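Aminoacyl-histidine dipeptidase (PDB 3MRU) probably hydrolyses dipeptides, preferentially hydrophobic ones, as a zinc- or cobalt-dependent metallodipeptidase of the M20C family, also known as carnosinase. Local coordinates at residues N232-A240 with F284-L295; L328-M336 with T348-T356. All coordinates share one frame; numbering follows the deposited sequence.

Contact 1 (N232-A240 with F284-L295)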
loop_
_atom_site.group_PDB
_atom_site.type_symbol
_atom_site.label_atom_id
_atom_site.label_comp_id
_atom_site.label_asym_id
_atom_site.label_seq_id
_atom_site.Cartn_x
_atom_site.Cartn_y
_atom_site.Cartn_z
ATOM N N ASN A 232 -11.085 4.664 -18.170
ATOM C CA ASN A 232 -11.745 5.957 -18.014
ATOM C C ASN A 232 -11.237 6.921 -19.019
ATOM O O ASN A 232 -12.005 7.606 -19.675
ATOM C CB ASN A 232 -11.468 6.543 -16.633
ATOM C CG ASN A 232 -12.362 5.958 -15.558
ATOM O OD1 ASN A 232 -13.544 5.713 -15.795
ATOM N ND2 ASN A 232 -11.806 5.750 -14.363
ATOM N N LYS A 233 -9.917 6.959 -19.133
ATOM C CA LYS A 233 -9.262 7.978 -19.938
ATOM C C LYS A 233 -9.386 7.696 -21.424
ATOM O O LYS A 233 -9.561 8.604 -22.227
ATOM C CB LYS A 233 -7.806 8.185 -19.495
ATOM C CG LYS A 233 -7.714 8.815 -18.135
ATOM C CD LYS A 233 -6.802 10.015 -18.134
ATOM C CE LYS A 233 -7.313 11.180 -18.993
ATOM N NZ LYS A 233 -6.305 12.295 -19.087
ATOM N N LEU A 234 -9.331 6.428 -21.786
ATOM C CA LEU A 234 -9.448 6.080 -23.181
ATOM C C LEU A 234 -10.813 6.486 -23.760
ATOM O O LEU A 234 -10.899 7.082 -24.833
ATOM C CB LEU A 234 -9.132 4.596 -23.367
ATOM C CG LEU A 234 -7.701 4.269 -22.895
ATOM C CD1 LEU A 234 -7.376 2.787 -22.940
ATOM C CD2 LEU A 234 -6.622 5.069 -23.657
ATOM N N ILE A 235 -11.879 6.212 -23.021
ATOM C CA ILE A 235 -13.204 6.639 -23.448
ATOM C C ILE A 235 -13.380 8.154 -23.396
ATOM O O ILE A 235 -14.246 8.696 -24.054
ATOM C CB ILE A 235 -14.302 5.966 -22.626
ATOM C CG1 ILE A 235 -14.087 4.455 -22.616
ATOM C CG2 ILE A 235 -15.676 6.308 -23.205
ATOM C CD1 ILE A 235 -14.129 3.720 -23.985
ATOM N N GLY A 236 -12.573 8.835 -22.602
ATOM C CA GLY A 236 -12.657 10.270 -22.556
ATOM C C GLY A 236 -11.975 10.810 -23.789
ATOM O O GLY A 236 -12.474 11.723 -24.432
ATOM N N ARG A 237 -10.825 10.216 -24.112
ATOM C CA ARG A 237 -9.978 10.652 -25.214
ATOM C C ARG A 237 -10.783 10.590 -26.488
ATOM O O ARG A 237 -10.646 11.459 -27.370
ATOM C CB ARG A 237 -8.773 9.735 -25.335
ATOM C CG ARG A 237 -7.537 10.376 -25.940
ATOM C CD ARG A 237 -6.722 9.318 -26.725
ATOM N NE ARG A 237 -5.983 8.344 -25.893
ATOM C CZ ARG A 237 -5.129 7.430 -26.369
ATOM N NH1 ARG A 237 -4.869 7.339 -27.677
ATOM N NH2 ARG A 237 -4.520 6.605 -25.528
ATOM N N PHE A 238 -11.641 9.570 -26.572
ATOM C CA PHE A 238 -12.496 9.391 -27.731
ATOM C C PHE A 238 -13.517 10.506 -27.873
ATOM O O PHE A 238 -13.615 11.134 -28.927
ATOM C CB PHE A 238 -13.182 8.033 -27.704
ATOM C CG PHE A 238 -14.095 7.801 -28.879
ATOM C CD1 PHE A 238 -13.579 7.714 -30.176
ATOM C CD2 PHE A 238 -15.473 7.670 -28.694
ATOM C CE1 PHE A 238 -14.420 7.507 -31.269
ATOM C CE2 PHE A 238 -16.324 7.460 -29.776
ATOM C CZ PHE A 238 -15.800 7.381 -31.071
ATOM N N LEU A 239 -14.261 10.767 -26.808
ATOM C CA LEU A 239 -15.271 11.821 -26.833
ATOM C C LEU A 239 -14.644 13.199 -27.007
ATOM O O LEU A 239 -15.249 14.105 -27.577
ATOM C CB LEU A 239 -16.103 11.805 -25.554
ATOM C CG LEU A 239 -16.605 10.486 -24.981
ATOM C CD1 LEU A 239 -17.062 10.683 -23.550
ATOM C CD2 LEU A 239 -17.705 9.920 -25.842
ATOM N N ALA A 240 -13.426 13.349 -26.502
ATOM C CA ALA A 240 -12.742 14.621 -26.540
ATOM C C ALA A 240 -12.615 15.086 -27.979
ATOM O O ALA A 240 -13.244 16.069 -28.375
ATOM C CB ALA A 240 -11.393 14.503 -25.888
ATOM N N PHE A 284 -15.544 4.378 -34.058
ATOM C CA PHE A 284 -15.305 3.750 -32.777
ATOM C C PHE A 284 -14.543 2.466 -32.944
ATOM O O PHE A 284 -13.713 2.109 -32.089
ATOM C CB PHE A 284 -16.613 3.483 -32.053
ATOM C CG PHE A 284 -16.426 2.982 -30.670
ATOM C CD1 PHE A 284 -16.006 3.843 -29.659
ATOM C CD2 PHE A 284 -16.657 1.646 -30.371
ATOM C CE1 PHE A 284 -15.827 3.379 -28.364
ATOM C CE2 PHE A 284 -16.485 1.167 -29.083
ATOM C CZ PHE A 284 -16.071 2.031 -28.072
ATOM N N ASN A 285 -14.852 1.773 -34.041
ATOM C CA ASN A 285 -14.104 0.584 -34.466
ATOM C C ASN A 285 -12.715 0.926 -34.951
ATOM O O ASN A 285 -11.734 0.229 -34.637
ATOM C CB ASN A 285 -14.810 -0.130 -35.616
ATOM C CG ASN A 285 -15.692 -1.230 -35.134
ATOM O OD1 ASN A 285 -15.375 -1.903 -34.148
ATOM N ND2 ASN A 285 -16.819 -1.420 -35.808
ATOM N N TYR A 286 -12.648 2.012 -35.716
ATOM C CA TYR A 286 -11.383 2.597 -36.056
ATOM C C TYR A 286 -10.642 2.827 -34.743
ATOM O O TYR A 286 -9.662 2.125 -34.447
ATOM C CB TYR A 286 -11.594 3.907 -36.813
ATOM C CG TYR A 286 -10.337 4.321 -37.510
ATOM C CD1 TYR A 286 -9.328 3.381 -37.724
ATOM C CD2 TYR A 286 -10.138 5.632 -37.964
ATOM C CE1 TYR A 286 -8.148 3.715 -38.352
ATOM C CE2 TYR A 286 -8.943 5.986 -38.614
ATOM C CZ TYR A 286 -7.954 5.002 -38.801
ATOM O OH TYR A 286 -6.760 5.245 -39.429
ATOM N N TYR A 287 -11.158 3.765 -33.943
ATOM C CA TYR A 287 -10.573 4.117 -32.664
ATOM C C TYR A 287 -10.097 2.910 -31.888
ATOM O O TYR A 287 -8.960 2.886 -31.438
ATOM C CB TYR A 287 -11.530 4.953 -31.810
ATOM C CG TYR A 287 -10.937 5.357 -30.467
ATOM C CD1 TYR A 287 -11.465 4.871 -29.274
ATOM C CD2 TYR A 287 -9.826 6.209 -30.396
ATOM C CE1 TYR A 287 -10.909 5.223 -28.046
ATOM C CE2 TYR A 287 -9.269 6.564 -29.178
ATOM C CZ TYR A 287 -9.820 6.067 -28.011
ATOM O OH TYR A 287 -9.274 6.411 -26.808
ATOM N N THR A 288 -10.941 1.899 -31.725
ATOM C CA THR A 288 -10.516 0.746 -30.918
ATOM C C THR A 288 -9.327 0.026 -31.541
ATOM O O THR A 288 -8.425 -0.405 -30.838
ATOM C CB THR A 288 -11.686 -0.214 -30.536
ATOM O OG1 THR A 288 -11.190 -1.536 -30.260
ATOM C CG2 THR A 288 -12.713 -0.275 -31.618
ATOM N N GLU A 289 -9.311 -0.059 -32.866
ATOM C CA GLU A 289 -8.209 -0.728 -33.542
ATOM C C GLU A 289 -6.909 -0.047 -33.174
ATOM O O GLU A 289 -5.981 -0.684 -32.693
ATOM C CB GLU A 289 -8.391 -0.698 -35.060
ATOM C CG GLU A 289 -7.927 -1.977 -35.754
ATOM C CD GLU A 289 -8.998 -3.074 -35.703
ATOM O OE1 GLU A 289 -9.252 -3.635 -34.601
ATOM O OE2 GLU A 289 -9.586 -3.366 -36.778
ATOM N N LEU A 290 -6.879 1.261 -33.402
ATOM C CA LEU A 290 -5.767 2.113 -33.051
ATOM C C LEU A 290 -5.265 1.828 -31.644
ATOM O O LEU A 290 -4.061 1.801 -31.391
ATOM C CB LEU A 290 -6.216 3.561 -33.170
ATOM C CG LEU A 290 -5.188 4.668 -33.010
ATOM C CD1 LEU A 290 -5.683 5.886 -33.751
ATOM C CD2 LEU A 290 -4.953 4.985 -31.548
ATOM N N LEU A 291 -6.189 1.608 -30.723
ATOM C CA LEU A 291 -5.801 1.290 -29.357
ATOM C C LEU A 291 -4.914 0.056 -29.288
ATOM O O LEU A 291 -3.913 0.068 -28.570
ATOM C CB LEU A 291 -7.024 1.125 -28.437
ATOM C CG LEU A 291 -7.776 2.366 -27.938
ATOM C CD1 LEU A 291 -8.435 2.043 -26.614
ATOM C CD2 LEU A 291 -6.867 3.579 -27.790
ATOM N N LYS A 292 -5.297 -0.989 -30.036
ATOM C CA LYS A 292 -4.566 -2.271 -30.090
ATOM C C LYS A 292 -3.212 -2.123 -30.766
ATOM O O LYS A 292 -2.246 -2.734 -30.327
ATOM C CB LYS A 292 -5.393 -3.363 -30.776
ATOM C CG LYS A 292 -6.357 -4.104 -29.856
ATOM C CD LYS A 292 -6.939 -5.340 -30.557
ATOM C CE LYS A 292 -7.813 -6.199 -29.622
ATOM N NZ LYS A 292 -7.076 -6.958 -28.547
ATOM N N THR A 293 -3.149 -1.311 -31.824
ATOM C CA THR A 293 -1.882 -0.865 -32.400
ATOM C C THR A 293 -1.011 -0.229 -31.301
ATOM O O THR A 293 0.121 -0.659 -31.086
ATOM C CB THR A 293 -2.102 0.150 -33.552
ATOM O OG1 THR A 293 -2.923 -0.430 -34.567
ATOM C CG2 THR A 293 -0.767 0.603 -34.157
ATOM N N GLU A 294 -1.549 0.773 -30.600
ATOM C CA GLU A 294 -0.846 1.447 -29.489
ATOM C C GLU A 294 -0.485 0.578 -28.274
ATOM O O GLU A 294 0.670 0.532 -27.879
ATOM C CB GLU A 294 -1.653 2.647 -28.983
ATOM C CG GLU A 294 -1.353 3.963 -29.685
ATOM C CD GLU A 294 -1.633 5.164 -28.796
ATOM O OE1 GLU A 294 -1.003 5.242 -27.703
ATOM O OE2 GLU A 294 -2.474 6.024 -29.193
ATOM N N LEU A 295 -1.478 -0.079 -27.675
ATOM C CA LEU A 295 -1.289 -0.828 -26.429
ATOM C C LEU A 295 -1.155 -2.357 -26.634
ATOM O O LEU A 295 -1.002 -3.128 -25.667
ATOM C CB LEU A 295 -2.424 -0.505 -25.440
ATOM C CG LEU A 295 -2.744 0.970 -25.164
ATOM C CD1 LEU A 295 -4.099 1.117 -24.498
ATOM C CD2 LEU A 295 -1.657 1.628 -24.322
#

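Contact 2 (L328-M336 with T348-T356)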
loop_
_atom_site.group_PDB
_atom_site.type_symbol
_atom_site.label_atom_id
_atom_site.label_comp_id
_atom_site.label_asym_id
_atom_site.label_seq_id
_atom_site.Cartn_x
_atom_site.Cartn_y
_atom_site.Cartn_z
ATOM N N LEU A 328 -11.884 15.798 -17.896
ATOM C CA LEU A 328 -11.413 14.430 -17.940
ATOM C C LEU A 328 -10.187 14.291 -18.858
ATOM O O LEU A 328 -9.195 13.669 -18.482
ATOM C CB LEU A 328 -12.540 13.507 -18.381
ATOM C CG LEU A 328 -12.177 12.026 -18.478
ATOM C CD1 LEU A 328 -11.415 11.557 -17.211
ATOM C CD2 LEU A 328 -13.409 11.161 -18.780
ATOM N N ASN A 329 -10.242 14.897 -20.040
ATOM C CA ASN A 329 -9.143 14.820 -20.985
ATOM C C ASN A 329 -7.857 15.544 -20.577
ATOM O O ASN A 329 -6.747 15.003 -20.733
ATOM C CB ASN A 329 -9.591 15.362 -22.326
ATOM C CG ASN A 329 -8.835 14.753 -23.465
ATOM O OD1 ASN A 329 -8.135 15.453 -24.174
ATOM N ND2 ASN A 329 -8.963 13.431 -23.648
ATOM N N ALA A 330 -8.010 16.773 -20.088
ATOM C CA ALA A 330 -6.864 17.581 -19.699
ATOM C C ALA A 330 -6.159 16.893 -18.557
ATOM O O ALA A 330 -4.952 16.705 -18.560
ATOM C CB ALA A 330 -7.305 18.972 -19.281
ATOM N N CYS A 331 -6.951 16.490 -17.583
ATOM C CA CYS A 331 -6.479 15.907 -16.337
ATOM C C CYS A 331 -5.311 14.896 -16.491
ATOM O O CYS A 331 -5.405 13.956 -17.267
ATOM C CB CYS A 331 -7.705 15.300 -15.647
ATOM S SG CYS A 331 -7.407 14.407 -14.162
ATOM N N PRO A 332 -4.206 15.103 -15.760
ATOM C CA PRO A 332 -3.066 14.189 -15.796
ATOM C C PRO A 332 -3.425 12.811 -15.273
ATOM O O PRO A 332 -4.393 12.673 -14.537
ATOM C CB PRO A 332 -2.063 14.842 -14.856
ATOM C CG PRO A 332 -2.890 15.682 -13.968
ATOM C CD PRO A 332 -3.955 16.224 -14.845
ATOM N N ASN A 333 -2.654 11.801 -15.671
ATOM C CA ASN A 333 -2.871 10.419 -15.250
ATOM C C ASN A 333 -1.641 9.564 -15.515
ATOM O O ASN A 333 -0.910 9.814 -16.468
ATOM C CB ASN A 333 -4.087 9.798 -15.945
ATOM C CG ASN A 333 -4.410 8.412 -15.403
ATOM O OD1 ASN A 333 -4.531 8.224 -14.194
ATOM N ND2 ASN A 333 -4.535 7.436 -16.291
ATOM N N GLY A 334 -1.422 8.553 -14.680
ATOM C CA GLY A 334 -0.265 7.688 -14.817
ATOM C C GLY A 334 0.889 8.201 -13.992
ATOM O O GLY A 334 0.690 8.639 -12.865
ATOM N N VAL A 335 2.098 8.147 -14.551
ATOM C CA VAL A 335 3.319 8.565 -13.844
ATOM C C VAL A 335 3.547 10.049 -14.054
ATOM O O VAL A 335 3.448 10.536 -15.155
ATOM C CB VAL A 335 4.560 7.792 -14.361
ATOM C CG1 VAL A 335 5.810 8.142 -13.554
ATOM C CG2 VAL A 335 4.301 6.297 -14.351
ATOM N N MET A 336 3.868 10.786 -13.016
ATOM C CA MET A 336 4.185 12.191 -13.233
ATOM C C MET A 336 5.689 12.431 -13.328
ATOM O O MET A 336 6.139 13.351 -14.000
ATOM C CB MET A 336 3.508 13.043 -12.162
ATOM C CG MET A 336 1.997 13.017 -12.237
ATOM S SD MET A 336 1.440 13.817 -13.738
ATOM C CE MET A 336 0.927 12.415 -14.717
ATOM N N THR A 348 6.355 10.050 -8.556
ATOM C CA THR A 348 4.994 10.560 -8.375
ATOM C C THR A 348 4.048 9.970 -9.414
ATOM O O THR A 348 4.461 9.700 -10.539
ATOM C CB THR A 348 4.911 12.121 -8.431
ATOM O OG1 THR A 348 5.931 12.724 -7.629
ATOM C CG2 THR A 348 3.578 12.586 -7.903
ATOM N N SER A 349 2.788 9.762 -9.037
ATOM C CA SER A 349 1.808 9.250 -9.971
ATOM C C SER A 349 0.407 9.483 -9.468
ATOM O O SER A 349 0.207 9.830 -8.302
ATOM C CB SER A 349 1.989 7.763 -10.177
ATOM O OG SER A 349 1.558 7.076 -9.018
ATOM N N LEU A 350 -0.554 9.288 -10.361
ATOM C CA LEU A 350 -1.950 9.342 -10.009
ATOM C C LEU A 350 -2.790 8.471 -10.943
ATOM O O LEU A 350 -2.418 8.197 -12.085
ATOM C CB LEU A 350 -2.464 10.783 -9.994
ATOM C CG LEU A 350 -3.084 11.447 -11.215
ATOM C CD1 LEU A 350 -4.014 12.527 -10.751
ATOM C CD2 LEU A 350 -1.981 12.015 -12.038
ATOM N N ASN A 351 -3.930 8.036 -10.436
ATOM C CA ASN A 351 -4.772 7.137 -11.163
ATOM C C ASN A 351 -6.169 7.701 -11.103
ATOM O O ASN A 351 -6.718 7.813 -10.021
ATOM C CB ASN A 351 -4.713 5.758 -10.505
ATOM C CG ASN A 351 -5.715 4.755 -11.091
ATOM O OD1 ASN A 351 -5.921 3.689 -10.525
ATOM N ND2 ASN A 351 -6.337 5.091 -12.221
ATOM N N VAL A 352 -6.719 8.102 -12.248
ATOM C CA VAL A 352 -8.136 8.419 -12.343
ATOM C C VAL A 352 -8.859 7.075 -12.425
ATOM O O VAL A 352 -9.074 6.515 -13.522
ATOM C CB VAL A 352 -8.460 9.311 -13.565
ATOM C CG1 VAL A 352 -9.958 9.324 -13.832
ATOM C CG2 VAL A 352 -7.933 10.722 -13.335
ATOM N N GLY A 353 -9.217 6.573 -11.242
ATOM C CA GLY A 353 -9.703 5.207 -11.059
ATOM C C GLY A 353 -11.208 4.953 -11.147
ATOM O O GLY A 353 -11.616 3.866 -11.559
ATOM N N VAL A 354 -12.033 5.925 -10.749
ATOM C CA VAL A 354 -13.494 5.714 -10.684
ATOM C C VAL A 354 -14.289 6.909 -11.222
ATOM O O VAL A 354 -14.080 8.057 -10.810
ATOM C CB VAL A 354 -14.002 5.398 -9.232
ATOM C CG1 VAL A 354 -15.396 4.851 -9.277
ATOM C CG2 VAL A 354 -13.113 4.416 -8.535
ATOM N N ILE A 355 -15.207 6.640 -12.137
ATOM C CA ILE A 355 -16.128 7.680 -12.556
ATOM C C ILE A 355 -17.538 7.142 -12.482
ATOM O O ILE A 355 -17.804 6.026 -12.927
ATOM C CB ILE A 355 -15.796 8.223 -13.958
ATOM C CG1 ILE A 355 -14.387 8.818 -13.947
ATOM C CG2 ILE A 355 -16.857 9.251 -14.403
ATOM C CD1 ILE A 355 -13.803 9.108 -15.326
ATOM N N THR A 356 -18.418 7.944 -11.879
ATOM C CA THR A 356 -19.832 7.598 -11.669
ATOM C C THR A 356 -20.728 8.842 -11.859
ATOM O O THR A 356 -20.571 9.874 -11.178
ATOM C CB THR A 356 -20.104 7.028 -10.256
ATOM O OG1 THR A 356 -19.935 8.077 -9.288
ATOM C CG2 THR A 356 -19.171 5.856 -9.912
#

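Contact 1 (N232-A240 with F284-L295)
F238 holds CG anti to the backbone N (chi1 179°) and Y287 has the same torsion, which sends both rings into the space between two helices whose axes approach to 11.5 Å at 134°. There F238 touches two aromatic partners. The edge of F284 points at one face of F238 in an edge-to-face pair, centroids 5.3 Å apart and planes at 73°. F238 and Y287 meet obliquely, neither stacked nor edge-to-face, but F238 CB sits over the Y287 face, 4.0 Å from its centroid, as a CH-pi contact. L291 CG lies over the opposite face of Y287, and the phenol OH makes a weak hydrogen bond to L234 O at 2.6 Å. One turn before F238 on its helix and one turn after Y287 on the other, L234 CD1 meets L291 CD1 at 3.9 Å and, tip to tip, L295 CD1. At the outer margin R237, bent at chi2 and chi3, forms a salt bridge with E294: NH1 donates to OE2 at 3.1 Å on the syn side, tilted out of the carboxylate plane, while OE2 lies near the guanidinium plane. L210 and L212 of strand 205-213 pack against L234, F238 and F284. An aromatic cluster thus joins two helices lying on a sheet, consistent with the alpha/beta dimerisation domain of M20 peptidases.

Contact 2 (L328-M336 with T348-T356)
Strands 334-336 and 348-356 run antiparallel, their axes 4.4 Å apart at closest and their directions at 149°. G334 and L350 form the hydrogen-bonded pair: G334 N donates to L350 O at 2.8 Å, and L350 N returns to G334 O at 2.9 Å. V335 and S349 are the adjoining non-hydrogen-bonded pair, and M336 N donates a further backbone hydrogen bond to T348 O. G334 has a positive phi, a backbone shape suited to a residue without a side chain. Beyond the last bridge a side chain continues the pairing. N333, with CG anti to the backbone N, presents OD1 to V352 N at 2.9 Å; the N-H points well at it (160°), although the donor stands 43° out of the amide carbonyl plane. On the L350 side of the ladder, L350 CD2 touches P332 CB and M336 CE, each at 4.0 Å. Farther along, C331 SG packs on V352 CG2 at 3.8 Å, and L328 CD1 meets I355 CD1 at 3.9 Å, carrying the contact back to the helix end. Strand 361-370 also pairs with 348-356, where G353 and V354 both face L365 in a classic beta bulge, and I355 pairs with G255 of strand 249-255. Helix 373-389 covers C331, P332, M336 and T348, while helix 231-242 borders N329, N333 and I355.

From the N terminus, the chain passes through helix 231-242, then strands 249-255 and 266-273, before helix 277-295 returns to close contact 1. Only afterwards, past strand 303-308, does contact 2 open in the last turn of helix 318-330, and its much shorter loop of 11 residues closes a beta hairpin. The two are therefore in series, neither nested nor crossed, yet their centres lie only about 16 Å apart. Segment 232-240 is the bridge: K233 NZ lies 2.6 Å from C331 O and N232 ND2 lies 3.0 Å from V352 O, both probable hydrogen bonds. One helix thereby ties its partner helix to the hairpin and the end of helix 318-330.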